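Local coordinates for possible periplasmic protein (Campylobacter jejuni, PDB 3RGC) that is a SurA-like periplasmic chaperone that probably has peptidyl-prolyl cis-trans isomerase activity, at residues Tyr103-Ile106 with Ala107-Ala110. Residues are numbered along the deposited sequence; the frame is centred on the assembly and turned at random.
Sequences YEKI and ASMA
Ser108 turns back onto Lys105 and Met109 onto Ile106 in a local contact at the C-terminal end of helix 86-107, much of which falls in the SurA N-terminal family region. Ala107 N to Tyr103 O (3.0 Å) is a regular helical bond, nearly straight at 163°; the next, Ser108 N to Glu104 O (2.9 Å), is more bent, and Ser108 N has a weak one to Lys105 O as well. Met109 N then reaches back only three residues, to Ile106 O (3.0 Å). The helix thus tightens from four-residue to three-residue spacing as it runs into a type I beta turn from Ala107 to Ala110, closed by Ala110 N on Ala107 O (3.2 Å).

Serine suits its place because its short side chain can serve a carbonyl near the helix end. With chi1 of Ser108 at 82°, its OG is tucked between its own backbone N and carbonyl carbon. From there Ser108 OG donates to Lys105 O at 2.7 Å, in the carbonyl plane and on a lone pair. Lys105 O is thereby held by one firm side-chain bond besides the weak backbone one. The Met109 side chain leaves with Met109 CB against Ile106 O (3.2 Å) and runs on extended, a flexible apolar arm suited to covering a neighbouring helix.

Ile106, branched and apolar, is the buried residue here and packs on Tyr237 and Phe238 of helix 218-244; small Ala107 and Ala110 meet Arg230 and Phe233, respectively, of that same helix. Lys105 and Met109 both touch Leu48 at the end of helix 30-48, and the loop then leads on to helix 116-125.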
loop_
_atom_site.group_PDB
_atom_site.type_symbol
_atom_site.label_atom_id
_atom_site.label_comp_id
_atom_site.label_asym_id
_atom_site.label_seq_id
_atom_site.Cartn_x
_atom_site.Cartn_y
_atom_site.Cartn_z
ATOM N N TYR B 103 -2.587 6.720 -29.466
ATOM C CA TYR B 103 -3.474 5.748 -28.829
ATOM C C TYR B 103 -4.502 6.379 -27.865
ATOM O O TYR B 103 -5.585 5.836 -27.675
ATOM C CB TYR B 103 -2.660 4.644 -28.153
ATOM C CG TYR B 103 -1.899 3.822 -29.159
ATOM C CD1 TYR B 103 -2.566 3.047 -30.077
ATOM C CD2 TYR B 103 -0.520 3.852 -29.214
ATOM C CE1 TYR B 103 -1.882 2.311 -31.015
ATOM C CE2 TYR B 103 0.176 3.123 -30.153
ATOM C CZ TYR B 103 -0.512 2.352 -31.054
ATOM O OH TYR B 103 0.163 1.607 -31.995
ATOM N N GLU B 104 -4.169 7.513 -27.258
ATOM C CA GLU B 104 -5.161 8.247 -26.464
ATOM C C GLU B 104 -6.272 8.739 -27.374
ATOM O O GLU B 104 -7.439 8.564 -27.082
ATOM C CB GLU B 104 -4.558 9.490 -25.820
ATOM C CG GLU B 104 -3.455 9.291 -24.817
ATOM C CD GLU B 104 -2.772 10.618 -24.477
ATOM O OE1 GLU B 104 -3.392 11.689 -24.695
ATOM O OE2 GLU B 104 -1.611 10.592 -24.010
ATOM N N LYS B 105 -5.888 9.403 -28.463
ATOM C CA LYS B 105 -6.840 9.912 -29.445
ATOM C C LYS B 105 -7.749 8.788 -29.934
ATOM O O LYS B 105 -8.977 8.888 -29.895
ATOM C CB LYS B 105 -6.073 10.530 -30.626
ATOM C CG LYS B 105 -6.936 11.161 -31.701
ATOM C CD LYS B 105 -7.734 12.335 -31.143
ATOM C CE LYS B 105 -8.423 13.124 -32.247
ATOM N NZ LYS B 105 -9.343 14.179 -31.708
ATOM N N ILE B 106 -7.142 7.699 -30.384
ATOM C CA ILE B 106 -7.916 6.572 -30.859
ATOM C C ILE B 106 -8.890 6.101 -29.795
ATOM O O ILE B 106 -10.068 5.922 -30.074
ATOM C CB ILE B 106 -7.010 5.409 -31.316
ATOM C CG1 ILE B 106 -6.330 5.756 -32.641
ATOM C CG2 ILE B 106 -7.805 4.117 -31.472
ATOM C CD1 ILE B 106 -5.494 4.629 -33.179
ATOM N N ALA B 107 -8.415 5.889 -28.572
ATOM C CA ALA B 107 -9.329 5.429 -27.525
ATOM C C ALA B 107 -10.446 6.439 -27.200
ATOM O O ALA B 107 -11.498 6.055 -26.698
ATOM C CB ALA B 107 -8.573 5.075 -26.282
ATOM N N SER B 108 -10.223 7.724 -27.473
ATOM C CA SER B 108 -11.239 8.730 -27.167
ATOM C C SER B 108 -12.423 8.577 -28.115
ATOM O O SER B 108 -13.455 9.219 -27.948
ATOM C CB SER B 108 -10.666 10.150 -27.243
ATOM O OG SER B 108 -10.620 10.644 -28.577
ATOM N N MET B 109 -12.269 7.708 -29.106
ATOM C CA MET B 109 -13.285 7.537 -30.128
ATOM C C MET B 109 -14.319 6.513 -29.704
ATOM O O MET B 109 -15.386 6.445 -30.285
ATOM C CB MET B 109 -12.647 7.103 -31.452
ATOM C CG MET B 109 -12.068 8.238 -32.280
ATOM S SD MET B 109 -11.270 7.697 -33.814
ATOM C CE MET B 109 -10.110 8.997 -33.997
ATOM N N ALA B 110 -13.989 5.722 -28.685
ATOM C CA ALA B 110 -14.775 4.554 -28.295
ATOM C C ALA B 110 -15.923 4.885 -27.357
ATOM O O ALA B 110 -15.914 5.910 -26.704
ATOM C CB ALA B 110 -13.867 3.510 -27.641
#